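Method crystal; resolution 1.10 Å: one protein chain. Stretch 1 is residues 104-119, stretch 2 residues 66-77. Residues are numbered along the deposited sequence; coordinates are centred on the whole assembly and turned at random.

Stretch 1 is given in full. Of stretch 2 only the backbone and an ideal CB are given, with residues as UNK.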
# COMPACT_ATOMS: atom_id res chain seq x y z
N MET A 104 8.94 -3.74 15.24
CA MET A 104 9.17 -5.18 15.17
C MET A 104 8.14 -5.85 14.27
O MET A 104 8.49 -6.72 13.46
CB MET A 104 9.10 -5.78 16.58
CG MET A 104 9.26 -7.29 16.63
SD MET A 104 8.75 -8.02 18.20
CE MET A 104 6.97 -7.76 18.13
N LYS A 105 6.86 -5.48 14.40
CA LYS A 105 5.81 -6.08 13.58
C LYS A 105 6.05 -5.79 12.11
O LYS A 105 5.86 -6.66 11.25
CB LYS A 105 4.44 -5.53 14.00
CG LYS A 105 4.00 -5.93 15.38
CD LYS A 105 2.77 -5.13 15.79
CE LYS A 105 2.36 -5.41 17.21
NZ LYS A 105 1.34 -4.45 17.64
N VAL A 106 6.41 -4.54 11.79
CA VAL A 106 6.73 -4.19 10.40
C VAL A 106 7.87 -5.05 9.89
O VAL A 106 7.81 -5.60 8.78
CB VAL A 106 7.06 -2.69 10.29
CG1 VAL A 106 7.60 -2.35 8.91
CG2 VAL A 106 5.85 -1.85 10.62
N MET A 107 8.95 -5.14 10.66
CA MET A 107 10.12 -5.89 10.21
C MET A 107 9.82 -7.37 10.03
O MET A 107 10.38 -8.01 9.14
CB MET A 107 11.29 -5.67 11.16
CG MET A 107 11.84 -4.25 11.10
SD MET A 107 13.37 -4.01 12.00
CE MET A 107 12.83 -4.38 13.66
N GLU A 108 8.94 -7.93 10.85
CA GLU A 108 8.58 -9.33 10.66
C GLU A 108 7.92 -9.53 9.30
O GLU A 108 8.21 -10.50 8.59
CB GLU A 108 7.69 -9.80 11.80
CG GLU A 108 7.39 -11.29 11.76
CD GLU A 108 8.62 -12.20 12.01
OE1 GLU A 108 9.69 -11.68 12.37
OE2 GLU A 108 8.51 -13.44 11.82
N VAL A 109 7.04 -8.61 8.91
CA VAL A 109 6.38 -8.70 7.61
C VAL A 109 7.37 -8.46 6.48
O VAL A 109 7.36 -9.18 5.47
CB VAL A 109 5.16 -7.77 7.57
CG1 VAL A 109 4.58 -7.67 6.17
CG2 VAL A 109 4.11 -8.26 8.57
N VAL A 110 8.21 -7.43 6.60
CA VAL A 110 9.23 -7.18 5.59
C VAL A 110 10.14 -8.39 5.42
O VAL A 110 10.42 -8.82 4.30
CB VAL A 110 10.05 -5.92 5.94
CG1 VAL A 110 11.25 -5.77 5.01
CG2 VAL A 110 9.16 -4.68 5.89
N ASN A 111 10.61 -8.95 6.54
CA ASN A 111 11.50 -10.10 6.48
C ASN A 111 10.83 -11.27 5.77
O ASN A 111 11.47 -11.99 4.99
CB ASN A 111 11.94 -10.50 7.89
CG ASN A 111 12.95 -9.54 8.49
OD1 ASN A 111 13.48 -8.67 7.81
ND2 ASN A 111 13.24 -9.72 9.78
N ALA A 112 9.55 -11.48 6.05
CA ALA A 112 8.83 -12.57 5.41
C ALA A 112 8.65 -12.32 3.93
O ALA A 112 8.78 -13.24 3.12
CB ALA A 112 7.47 -12.76 6.08
N ALA A 113 8.34 -11.08 3.54
CA ALA A 113 8.23 -10.77 2.11
C ALA A 113 9.55 -11.03 1.39
O ALA A 113 9.56 -11.53 0.26
CB ALA A 113 7.79 -9.32 1.92
N ILE A 114 10.67 -10.68 2.03
CA ILE A 114 11.98 -10.95 1.44
C ILE A 114 12.19 -12.46 1.31
O ILE A 114 12.61 -12.96 0.26
CB ILE A 114 13.09 -10.26 2.25
CG1 ILE A 114 12.96 -8.73 2.15
CG2 ILE A 114 14.47 -10.70 1.79
CD1 ILE A 114 13.77 -7.96 3.19
N ALA A 115 11.87 -13.21 2.36
CA ALA A 115 12.05 -14.66 2.32
C ALA A 115 11.17 -15.30 1.25
O ALA A 115 11.57 -16.29 0.62
CB ALA A 115 11.76 -15.26 3.69
N LYS A 116 9.97 -14.77 1.04
CA LYS A 116 9.02 -15.37 0.12
C LYS A 116 9.05 -14.74 -1.27
O LYS A 116 8.33 -15.20 -2.17
CB LYS A 116 7.60 -15.33 0.71
CG LYS A 116 7.44 -16.14 2.00
CD LYS A 116 7.78 -17.62 1.86
CE LYS A 116 8.38 -18.19 3.15
NZ LYS A 116 7.76 -17.64 4.38
N GLY A 117 9.90 -13.75 -1.48
CA GLY A 117 10.08 -13.17 -2.80
C GLY A 117 8.94 -12.34 -3.34
O GLY A 117 8.74 -12.34 -4.55
N ILE A 118 8.23 -11.60 -2.49
CA ILE A 118 7.22 -10.65 -2.94
C ILE A 118 7.61 -9.25 -2.46
O ILE A 118 8.48 -9.07 -1.60
CB ILE A 118 5.78 -11.04 -2.54
CG1 ILE A 118 5.56 -10.99 -1.02
CG2 ILE A 118 5.44 -12.42 -3.10
CD1 ILE A 118 4.10 -11.10 -0.62
N TYR A 119 6.94 -8.25 -3.02
CA TYR A 119 7.20 -6.86 -2.65
C TYR A 119 6.46 -6.53 -1.35
O TYR A 119 5.49 -7.19 -0.97
CB TYR A 119 6.81 -5.91 -3.79
CG TYR A 119 7.68 -6.11 -5.02
CD1 TYR A 119 8.92 -5.48 -5.12
CD2 TYR A 119 7.29 -6.95 -6.05
CE1 TYR A 119 9.74 -5.69 -6.21
CE2 TYR A 119 8.10 -7.17 -7.15
CZ TYR A 119 9.32 -6.55 -7.23
OH TYR A 119 10.11 -6.82 -8.34
N UNK A 66 -1.71 -10.66 12.98
CA UNK A 66 -1.55 -11.10 11.59
C UNK A 66 -0.22 -10.68 10.97
O UNK A 66 0.04 -11.02 9.81
CB UNK A 66 -2.70 -10.55 10.74
N UNK A 67 0.62 -9.97 11.73
CA UNK A 67 1.91 -9.48 11.23
C UNK A 67 2.96 -10.58 11.41
O UNK A 67 3.84 -10.52 12.27
CB UNK A 67 2.33 -8.20 11.96
N UNK A 68 2.86 -11.62 10.58
CA UNK A 68 3.72 -12.78 10.77
C UNK A 68 3.98 -13.48 9.45
O UNK A 68 3.31 -13.26 8.43
CB UNK A 68 3.10 -13.75 11.77
N UNK A 69 5.00 -14.34 9.47
CA UNK A 69 5.45 -14.98 8.24
C UNK A 69 4.46 -16.01 7.72
O UNK A 69 4.43 -16.27 6.51
CB UNK A 69 6.81 -15.64 8.47
N UNK A 70 3.67 -16.64 8.59
CA UNK A 70 2.66 -17.58 8.11
C UNK A 70 1.61 -16.88 7.26
O UNK A 70 1.22 -17.39 6.20
CB UNK A 70 1.99 -18.29 9.29
N UNK A 71 1.15 -15.71 7.70
CA UNK A 71 0.21 -14.92 6.91
C UNK A 71 0.84 -14.51 5.58
O UNK A 71 0.20 -14.62 4.53
CB UNK A 71 -0.24 -13.68 7.69
N UNK A 72 2.07 -14.01 5.60
CA UNK A 72 2.68 -13.57 4.34
C UNK A 72 2.79 -14.74 3.36
O UNK A 72 2.49 -14.60 2.17
CB UNK A 72 4.06 -12.96 4.60
N UNK A 73 3.23 -15.91 3.84
CA UNK A 73 3.34 -17.07 2.96
C UNK A 73 1.99 -17.46 2.38
O UNK A 73 1.88 -17.78 1.19
CB UNK A 73 3.94 -18.26 3.72
N UNK A 74 0.94 -17.45 3.22
CA UNK A 74 -0.39 -17.81 2.76
C UNK A 74 -0.92 -16.79 1.76
O UNK A 74 -1.57 -17.15 0.77
CB UNK A 74 -1.35 -17.93 3.95
N UNK A 75 -0.66 -15.50 2.00
CA UNK A 75 -1.07 -14.49 1.03
C UNK A 75 -0.40 -14.70 -0.32
O UNK A 75 -1.03 -14.51 -1.36
CB UNK A 75 -0.75 -13.09 1.56
N UNK A 76 0.88 -15.10 -0.34
CA UNK A 76 1.53 -15.41 -1.61
C UNK A 76 0.94 -16.68 -2.23
O UNK A 76 0.58 -16.69 -3.41
CB UNK A 76 3.04 -15.57 -1.41
N UNK A 77 0.88 -17.76 -1.46
CA UNK A 77 0.59 -19.07 -2.04
C UNK A 77 -0.88 -19.25 -2.37
O UNK A 77 -1.21 -19.86 -3.39
CB UNK A 77 1.04 -20.18 -1.08

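Position 66 turns its CB away from the helix of stretch 1, with nothing of it within 5.5 Å, so these atoms hardly limit the choice. It is Tyr-66, whose hydroxyl is bonded elsewhere in the structure.

Position 67 points toward stretch 1. Its ideal CB lies 3.8 Å from Val-109 CG2 and 3.9 Å from Lys-105 O, beside a largely apolar surface where a large apolar or aromatic side chain would suit. Tyr-67 fills it: CD2 packs 3.6 Å from Val-109 CG2 and 3.8 Å from Lys-105 CB, while Lys-105 O approaches the ring at its edge.

Position 68 precedes a helix whose first amide groups lack partners, and its extended backbone (phi -151°, psi 164°) is typical of an N-cap. With CB directed away from stretch 1, Asp, Asn, Ser or Thr would serve. Asn-68 caps the helix, its OD1 accepting from the backbone N of position 71 at 2.9 Å.

At position 69 the CB points sideways, 3.8 Å from Ala-112 CB, with Glu-108 OE2 4.4 Å away. The close helix leaves room for something small, and a polar group would suit the carboxylate; Ala, Ser or Thr are plausible. The residue is Ser-69. A water accepts from Ser-69 N at 3.0 Å and donates to Glu-108 OE2 at 2.6 Å.

Positions 70, 71, 74 and 75 have no stretch 1 atom within 5.5 Å of their ideal CB atoms, so many helix-compatible residues would do; they are Asp-70, Val-71, Trp-74 and Leu-75.

Position 72 points toward the neighbouring helix, its ideal CB 3.7 Å from Ala-112 CB. Val-109 and Ile-118 add an apolar surround, favouring a compact aliphatic residue such as Val or Ile. Val-72 places CG2 4.1 Å from Val-109 CG1 and CG1 4.2 Å from Ile-118 CD1, spanning both.

Position 73 has Lys-116 NZ 3.9 Å from its CB. An acid might answer that charge, but a long polar chain leading elsewhere also fits. Lys-73 is extended, all four chi angles t, and its end leads away.

Position 76 points toward the end of stretch 1, near Ile-118 CG2 (4.3 Å from the ideal CB), with Lys-116 O available as an acceptor. A long donor with an apolar stem is favoured. Arg-76 NH1 donates to Lys-116 O at 2.9 Å, its CG packs 3.9 Å from Ile-118 CG2, and Lys-116 CD lies over one guanidinium face.

Position 77 is sideways and unconstrained by stretch 1, so many residues would do. Asp-77 OD1 forms a salt bridge with Arg-76 NE at 2.8 Å.

Stretch 2 (66-77) YYNSDVVKWLRD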
# COMPACT_ATOMS: atom_id res chain seq x y z
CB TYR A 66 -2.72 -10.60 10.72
CG TYR A 66 -4.05 -11.18 11.15
CD1 TYR A 66 -4.38 -12.51 10.91
CD2 TYR A 66 -4.98 -10.40 11.82
CE1 TYR A 66 -5.59 -13.04 11.32
CE2 TYR A 66 -6.19 -10.92 12.24
CZ TYR A 66 -6.50 -12.24 11.99
OH TYR A 66 -7.71 -12.75 12.43
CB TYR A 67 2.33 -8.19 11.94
CG TYR A 67 1.65 -6.96 11.41
CD1 TYR A 67 0.27 -6.78 11.53
CD2 TYR A 67 2.39 -5.96 10.79
CE1 TYR A 67 -0.35 -5.66 11.01
CE2 TYR A 67 1.77 -4.83 10.27
CZ TYR A 67 0.40 -4.68 10.38
OH TYR A 67 -0.17 -3.56 9.83
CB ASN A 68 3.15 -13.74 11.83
CG ASN A 68 1.87 -14.40 11.38
OD1 ASN A 68 1.89 -15.20 10.44
ND2 ASN A 68 0.76 -14.10 12.04
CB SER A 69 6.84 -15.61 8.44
OG SER A 69 6.85 -16.51 9.50
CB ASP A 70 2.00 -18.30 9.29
CG ASP A 70 2.95 -19.21 10.04
OD1 ASP A 70 3.81 -19.86 9.40
OD2 ASP A 70 2.85 -19.29 11.28
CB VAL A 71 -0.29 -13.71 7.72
CG1 VAL A 71 -0.99 -12.67 6.84
CG2 VAL A 71 -1.22 -14.19 8.83
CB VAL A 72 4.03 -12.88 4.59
CG1 VAL A 72 4.74 -12.59 3.28
CG2 VAL A 72 3.81 -11.57 5.37
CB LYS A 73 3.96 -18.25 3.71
CG LYS A 73 4.23 -19.43 2.80
CD LYS A 73 4.92 -20.56 3.53
CE LYS A 73 5.17 -21.73 2.59
NZ LYS A 73 5.74 -22.86 3.34
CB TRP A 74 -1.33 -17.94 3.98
CG TRP A 74 -2.70 -18.42 3.62
CD1 TRP A 74 -3.84 -17.69 3.58
CD2 TRP A 74 -3.06 -19.75 3.21
NE1 TRP A 74 -4.89 -18.48 3.19
CE2 TRP A 74 -4.44 -19.75 2.95
CE3 TRP A 74 -2.35 -20.95 3.05
CZ2 TRP A 74 -5.13 -20.88 2.54
CZ3 TRP A 74 -3.04 -22.08 2.65
CH2 TRP A 74 -4.41 -22.04 2.39
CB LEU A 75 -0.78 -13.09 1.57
CG LEU A 75 -1.67 -12.64 2.73
CD1 LEU A 75 -1.18 -11.31 3.27
CD2 LEU A 75 -3.12 -12.55 2.30
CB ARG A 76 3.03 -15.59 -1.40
CG ARG A 76 3.77 -15.93 -2.71
CD ARG A 76 5.19 -16.36 -2.45
NE ARG A 76 5.19 -17.68 -1.84
CZ ARG A 76 6.26 -18.40 -1.55
NH1 ARG A 76 7.48 -17.91 -1.78
NH2 ARG A 76 6.11 -19.61 -1.04
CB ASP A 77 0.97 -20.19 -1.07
CG ASP A 77 2.47 -20.33 -0.87
OD1 ASP A 77 3.27 -19.76 -1.65
OD2 ASP A 77 2.84 -21.05 0.08
O HOH W 1 6.23 -14.60 12.16
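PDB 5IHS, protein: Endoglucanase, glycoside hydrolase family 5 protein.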